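Local coordinates for Melibiose/raffinose/stachyose-binding protein MelE (Bacillus subtilis subsp. subtilis str. 168, PDB 4R6H) that binds melibiose, raffinose and stachyose as the solute-binding component of the MelEDC-MsmX ABC transporter that imports these sugars, at residues Y75-L88 and F92-Y105. Residues are numbered along the deposited sequence; the frame is centred on the assembly and turned at random.
Sequences YENMMRVRMAANDL and FDTHGWGKIRYGEY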
loop_
_atom_site.group_PDB
_atom_site.type_symbol
_atom_site.label_atom_id
_atom_site.label_comp_id
_atom_site.label_asym_id
_atom_site.label_seq_id
_atom_site.Cartn_x
_atom_site.Cartn_y
_atom_site.Cartn_z
ATOM N N TYR A 75 -16.294 -4.184 -3.379
ATOM C CA TYR A 75 -15.877 -4.919 -2.174
ATOM C C TYR A 75 -16.359 -4.279 -0.880
ATOM O O TYR A 75 -16.969 -4.936 -0.025
ATOM C CB TYR A 75 -14.347 -5.054 -2.160
ATOM C CG TYR A 75 -13.843 -6.025 -1.120
ATOM C CD1 TYR A 75 -13.634 -5.631 0.186
ATOM C CD2 TYR A 75 -13.604 -7.333 -1.455
ATOM C CE1 TYR A 75 -13.238 -6.532 1.145
ATOM C CE2 TYR A 75 -13.165 -8.244 -0.515
ATOM C CZ TYR A 75 -12.962 -7.847 0.776
ATOM O OH TYR A 75 -12.524 -8.753 1.736
ATOM N N GLU A 76 -16.068 -2.992 -0.707
ATOM C CA GLU A 76 -16.375 -2.296 0.527
ATOM C C GLU A 76 -17.882 -2.280 0.806
ATOM O O GLU A 76 -18.304 -2.545 1.931
ATOM C CB GLU A 76 -15.824 -0.867 0.516
ATOM C CG GLU A 76 -16.008 -0.129 1.828
ATOM C CD GLU A 76 -15.447 1.285 1.779
ATOM O OE1 GLU A 76 -14.479 1.516 1.028
ATOM O OE2 GLU A 76 -15.975 2.161 2.489
ATOM N N ASN A 77 -18.666 -1.946 -0.208
ATOM C CA ASN A 77 -20.116 -1.928 -0.062
ATOM C C ASN A 77 -20.699 -3.300 0.295
ATOM O O ASN A 77 -21.534 -3.442 1.181
ATOM C CB ASN A 77 -20.753 -1.401 -1.356
ATOM C CG ASN A 77 -20.572 0.112 -1.546
ATOM O OD1 ASN A 77 -20.572 0.870 -0.588
ATOM N ND2 ASN A 77 -20.424 0.546 -2.810
ATOM N N MET A 78 -20.227 -4.339 -0.375
ATOM C CA MET A 78 -20.703 -5.692 -0.081
ATOM C C MET A 78 -20.315 -6.136 1.323
ATOM O O MET A 78 -21.113 -6.714 2.036
ATOM C CB MET A 78 -20.177 -6.672 -1.125
ATOM C CG MET A 78 -20.827 -6.467 -2.477
ATOM S SD MET A 78 -20.129 -7.553 -3.716
ATOM C CE MET A 78 -21.179 -7.220 -5.131
ATOM N N MET A 79 -19.089 -5.842 1.752
ATOM C CA MET A 79 -18.690 -6.239 3.100
ATOM C C MET A 79 -19.403 -5.462 4.172
ATOM O O MET A 79 -19.685 -5.997 5.240
ATOM C CB MET A 79 -17.155 -6.192 3.271
ATOM C CG MET A 79 -16.439 -7.296 2.497
ATOM S SD MET A 79 -16.839 -8.969 3.061
ATOM C CE MET A 79 -16.290 -8.867 4.764
ATOM N N ARG A 80 -19.716 -4.200 3.877
ATOM C CA ARG A 80 -20.465 -3.382 4.813
ATOM C C ARG A 80 -21.838 -4.001 5.065
ATOM O O ARG A 80 -22.278 -4.106 6.209
ATOM C CB ARG A 80 -20.590 -1.944 4.301
ATOM C CG ARG A 80 -21.534 -1.068 5.126
ATOM C CD ARG A 80 -21.660 0.339 4.552
ATOM N NE ARG A 80 -21.889 0.383 3.107
ATOM C CZ ARG A 80 -23.040 0.198 2.450
ATOM N NH1 ARG A 80 -24.200 -0.006 3.068
ATOM N NH2 ARG A 80 -23.019 0.267 1.120
ATOM N N VAL A 81 -22.492 -4.413 3.985
ATOM C CA VAL A 81 -23.832 -4.999 4.071
ATOM C C VAL A 81 -23.708 -6.352 4.764
ATOM O O VAL A 81 -24.494 -6.651 5.644
ATOM C CB VAL A 81 -24.445 -5.166 2.664
ATOM C CG1 VAL A 81 -25.672 -6.046 2.733
ATOM C CG2 VAL A 81 -24.746 -3.802 2.056
ATOM N N ARG A 82 -22.697 -7.159 4.405
ATOM C CA ARG A 82 -22.538 -8.465 5.053
ATOM C C ARG A 82 -22.251 -8.352 6.553
ATOM O O ARG A 82 -22.760 -9.163 7.332
ATOM C CB ARG A 82 -21.440 -9.272 4.395
ATOM C CG ARG A 82 -21.856 -9.811 3.039
ATOM C CD ARG A 82 -20.742 -10.698 2.494
ATOM N NE ARG A 82 -21.040 -11.534 1.342
ATOM C CZ ARG A 82 -21.495 -12.791 1.408
ATOM N NH1 ARG A 82 -21.661 -13.479 0.291
ATOM N NH2 ARG A 82 -21.828 -13.341 2.564
ATOM N N MET A 83 -21.443 -7.374 6.957
ATOM C CA MET A 83 -21.181 -7.099 8.384
ATOM C C MET A 83 -22.472 -6.733 9.107
ATOM O O MET A 83 -22.795 -7.275 10.170
ATOM C CB MET A 83 -20.098 -6.008 8.564
ATOM C CG MET A 83 -18.679 -6.598 8.491
ATOM S SD MET A 83 -17.326 -5.442 8.773
ATOM C CE MET A 83 -17.408 -4.492 7.246
ATOM N N ALA A 84 -23.218 -5.833 8.498
ATOM C CA ALA A 84 -24.519 -5.395 9.077
ATOM C C ALA A 84 -25.509 -6.553 9.218
ATOM O O ALA A 84 -26.308 -6.601 10.168
ATOM C CB ALA A 84 -25.121 -4.286 8.236
ATOM N N ALA A 85 -25.465 -7.491 8.278
ATOM C CA ALA A 85 -26.297 -8.696 8.285
ATOM C C ALA A 85 -25.796 -9.823 9.217
ATOM O O ALA A 85 -26.461 -10.857 9.354
ATOM C CB ALA A 85 -26.423 -9.224 6.887
ATOM N N ASN A 86 -24.611 -9.633 9.795
ATOM C CA ASN A 86 -23.889 -10.716 10.473
ATOM C C ASN A 86 -23.850 -11.976 9.599
ATOM O O ASN A 86 -24.210 -13.070 10.029
ATOM C CB ASN A 86 -24.486 -10.952 11.868
ATOM C CG ASN A 86 -23.589 -10.413 12.948
ATOM O OD1 ASN A 86 -23.917 -9.433 13.615
ATOM N ND2 ASN A 86 -22.407 -11.021 13.086
ATOM N N ASP A 87 -23.420 -11.782 8.353
ATOM C CA ASP A 87 -23.463 -12.776 7.298
ATOM C C ASP A 87 -22.223 -12.621 6.425
ATOM O O ASP A 87 -22.291 -12.350 5.221
ATOM C CB ASP A 87 -24.747 -12.644 6.442
ATOM C CG ASP A 87 -24.874 -13.736 5.401
ATOM O OD1 ASP A 87 -24.448 -14.881 5.698
ATOM O OD2 ASP A 87 -25.391 -13.446 4.287
ATOM N N LEU A 88 -21.088 -12.872 7.060
ATOM C CA LEU A 88 -19.809 -12.701 6.423
ATOM C C LEU A 88 -19.429 -13.906 5.594
ATOM O O LEU A 88 -19.882 -14.996 5.833
ATOM C CB LEU A 88 -18.721 -12.403 7.442
ATOM C CG LEU A 88 -18.691 -10.974 8.003
ATOM C CD1 LEU A 88 -19.824 -10.743 9.011
ATOM C CD2 LEU A 88 -17.348 -10.672 8.618
ATOM N N PHE A 92 -12.225 -13.680 4.370
ATOM C CA PHE A 92 -12.293 -12.384 3.702
ATOM C C PHE A 92 -10.973 -11.630 3.859
ATOM O O PHE A 92 -10.186 -11.870 4.738
ATOM C CB PHE A 92 -13.495 -11.569 4.195
ATOM C CG PHE A 92 -13.547 -11.398 5.670
ATOM C CD1 PHE A 92 -14.177 -12.349 6.478
ATOM C CD2 PHE A 92 -12.939 -10.323 6.275
ATOM C CE1 PHE A 92 -14.172 -12.192 7.852
ATOM C CE2 PHE A 92 -12.968 -10.162 7.652
ATOM C CZ PHE A 92 -13.576 -11.104 8.431
ATOM N N ASP A 93 -10.782 -10.675 2.969
ATOM C CA ASP A 93 -9.573 -9.846 2.917
ATOM C C ASP A 93 -9.799 -8.574 3.727
ATOM O O ASP A 93 -10.785 -7.820 3.501
ATOM C CB ASP A 93 -9.335 -9.551 1.453
ATOM C CG ASP A 93 -7.973 -8.894 1.131
ATOM O OD1 ASP A 93 -7.254 -8.469 2.047
ATOM O OD2 ASP A 93 -7.693 -8.806 -0.115
ATOM N N THR A 94 -8.932 -8.319 4.694
ATOM C CA THR A 94 -9.058 -7.098 5.470
ATOM C C THR A 94 -8.359 -5.874 4.842
ATOM O O THR A 94 -8.622 -4.757 5.270
ATOM C CB THR A 94 -8.564 -7.309 6.909
ATOM O OG1 THR A 94 -7.205 -7.740 6.892
ATOM C CG2 THR A 94 -9.390 -8.394 7.592
ATOM N N HIS A 95 -7.470 -6.104 3.880
ATOM C CA HIS A 95 -6.795 -5.096 3.057
ATOM C C HIS A 95 -6.424 -3.786 3.739
ATOM O O HIS A 95 -6.733 -2.706 3.224
ATOM C CB HIS A 95 -7.607 -4.847 1.775
ATOM C CG HIS A 95 -8.948 -4.198 1.985
ATOM N ND1 HIS A 95 -9.214 -2.906 1.568
ATOM C CD2 HIS A 95 -10.120 -4.688 2.442
ATOM C CE1 HIS A 95 -10.472 -2.616 1.833
ATOM N NE2 HIS A 95 -11.049 -3.685 2.347
ATOM N N GLY A 96 -5.766 -3.894 4.879
ATOM C CA GLY A 96 -5.260 -2.723 5.628
ATOM C C GLY A 96 -6.164 -2.156 6.682
ATOM O O GLY A 96 -5.813 -1.167 7.319
ATOM N N TRP A 97 -7.320 -2.784 6.879
ATOM C CA TRP A 97 -8.324 -2.329 7.826
ATOM C C TRP A 97 -8.667 -3.397 8.869
ATOM O O TRP A 97 -9.749 -3.336 9.451
ATOM C CB TRP A 97 -9.593 -1.923 7.067
ATOM C CG TRP A 97 -9.438 -0.791 6.102
ATOM C CD1 TRP A 97 -9.083 -0.878 4.768
ATOM C CD2 TRP A 97 -9.645 0.586 6.374
ATOM N NE1 TRP A 97 -9.042 0.377 4.217
ATOM C CE2 TRP A 97 -9.379 1.296 5.175
ATOM C CE3 TRP A 97 -10.024 1.295 7.512
ATOM C CZ2 TRP A 97 -9.510 2.691 5.083
ATOM C CZ3 TRP A 97 -10.139 2.684 7.425
ATOM C CH2 TRP A 97 -9.866 3.356 6.215
ATOM N N GLY A 98 -7.758 -4.340 9.089
ATOM C CA GLY A 98 -7.999 -5.497 9.968
ATOM C C GLY A 98 -8.544 -5.159 11.352
ATOM O O GLY A 98 -9.597 -5.663 11.773
ATOM N N LYS A 99 -7.867 -4.252 12.050
ATOM C CA LYS A 99 -8.261 -3.928 13.413
ATOM C C LYS A 99 -9.442 -2.969 13.427
ATOM O O LYS A 99 -10.446 -3.217 14.086
ATOM C CB LYS A 99 -7.102 -3.334 14.178
ATOM C CG LYS A 99 -5.887 -4.229 14.257
ATOM C CD LYS A 99 -4.800 -3.466 14.999
ATOM C CE LYS A 99 -3.758 -4.382 15.570
ATOM N NZ LYS A 99 -2.692 -3.558 16.216
ATOM N N ILE A 100 -9.332 -1.888 12.663
ATOM C CA ILE A 100 -10.302 -0.791 12.741
ATOM C C ILE A 100 -11.685 -1.177 12.253
ATOM O O ILE A 100 -12.683 -0.832 12.862
ATOM C CB ILE A 100 -9.824 0.455 11.945
ATOM C CG1 ILE A 100 -8.626 1.094 12.668
ATOM C CG2 ILE A 100 -10.967 1.455 11.744
ATOM C CD1 ILE A 100 -8.262 2.486 12.197
ATOM N N ARG A 101 -11.733 -1.895 11.135
ATOM C CA ARG A 101 -12.988 -2.212 10.492
ATOM C C ARG A 101 -13.468 -3.619 10.842
ATOM O O ARG A 101 -14.666 -3.851 10.966
ATOM C CB ARG A 101 -12.799 -2.075 8.987
ATOM C CG ARG A 101 -14.050 -2.173 8.155
ATOM C CD ARG A 101 -13.830 -1.734 6.717
ATOM N NE ARG A 101 -13.475 -0.314 6.534
ATOM C CZ ARG A 101 -13.072 0.245 5.389
ATOM N NH1 ARG A 101 -12.946 -0.464 4.259
ATOM N NH2 ARG A 101 -12.773 1.538 5.347
ATOM N N TYR A 102 -12.539 -4.563 10.989
ATOM C CA TYR A 102 -12.930 -5.977 11.143
ATOM C C TYR A 102 -12.686 -6.599 12.510
ATOM O O TYR A 102 -12.937 -7.794 12.691
ATOM C CB TYR A 102 -12.238 -6.802 10.071
ATOM C CG TYR A 102 -12.774 -6.506 8.708
ATOM C CD1 TYR A 102 -14.010 -7.029 8.323
ATOM C CD2 TYR A 102 -12.092 -5.728 7.785
ATOM C CE1 TYR A 102 -14.521 -6.798 7.081
ATOM C CE2 TYR A 102 -12.600 -5.496 6.502
ATOM C CZ TYR A 102 -13.838 -6.034 6.169
ATOM O OH TYR A 102 -14.377 -5.858 4.915
ATOM N N GLY A 103 -12.231 -5.800 13.472
ATOM C CA GLY A 103 -11.858 -6.320 14.778
ATOM C C GLY A 103 -12.917 -7.189 15.435
ATOM O O GLY A 103 -12.602 -8.228 16.009
ATOM N N GLU A 104 -14.174 -6.786 15.333
ATOM C CA GLU A 104 -15.270 -7.516 15.959
ATOM C C GLU A 104 -15.716 -8.788 15.241
ATOM O O GLU A 104 -16.517 -9.517 15.771
ATOM C CB GLU A 104 -16.508 -6.619 16.111
ATOM C CG GLU A 104 -16.276 -5.351 16.924
ATOM C CD GLU A 104 -15.593 -5.613 18.258
ATOM O OE1 GLU A 104 -15.910 -6.628 18.914
ATOM O OE2 GLU A 104 -14.731 -4.802 18.648
ATOM N N TYR A 105 -15.214 -9.053 14.044
ATOM C CA TYR A 105 -15.682 -10.203 13.260
ATOM C C TYR A 105 -14.624 -11.302 13.067
ATOM O O TYR A 105 -14.959 -12.388 12.643
ATOM C CB TYR A 105 -16.152 -9.727 11.879
ATOM C CG TYR A 105 -17.289 -8.731 11.966
ATOM C CD1 TYR A 105 -18.589 -9.157 12.106
ATOM C CD2 TYR A 105 -17.033 -7.365 11.941
ATOM C CE1 TYR A 105 -19.645 -8.244 12.224
ATOM C CE2 TYR A 105 -18.075 -6.445 12.050
ATOM C CZ TYR A 105 -19.360 -6.904 12.202
ATOM O OH TYR A 105 -20.374 -5.975 12.294
HETATM O O HOH W 1 -11.972 0.428 1.809
HETATM O O HOH W 2 -22.839 -6.751 12.869
#
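M83 reaches from helix 75-84 between two tyrosines of segment 92-105. Its CG sits over one face of the Y105 ring, 3.8 Å from the centroid, a CH-pi contact. The chain then bends at its last torsion (chi3 -72°), which carries CE over to Y102 and leaves SD obliquely beside both rings, a double Met-aromatic contact; an unbranched, flexible thioether can lie against both rings at once. L88 CD2 touches both Y105 CB and F92 CE1, 3.6 Å from each. One turn before M83, M79 curls back on itself, so that its CE meets F92 CG and Y102 CE1.

Toward the start of the helix, Y75 has CG anti to its backbone nitrogen (chi1 -168°), which turns the ring toward segment 92-105; a tyrosine is long enough to donate from OH to D93 O at 2.6 Å, in the carbonyl plane on a lone pair, while its ring passes H95 obliquely. D93 is held by T40 and T310. E76 and R101 meet through a water; E76 OE2 also takes a hydrogen bond from N381, and the R101 guanidinium lies against W97.

A second water accepts a hydrogen bond from Y105 OH at 2.6 Å and donates to M83 O and N86 OD1 at the Schellman end of the helix. A leucine in place of Y105 would probably leave this water without its donor and M83 without a flat face. Apolar, sulfur-rich packing and polar links thus join helix 75-84 to the end of strand 91-92 and the chain beyond.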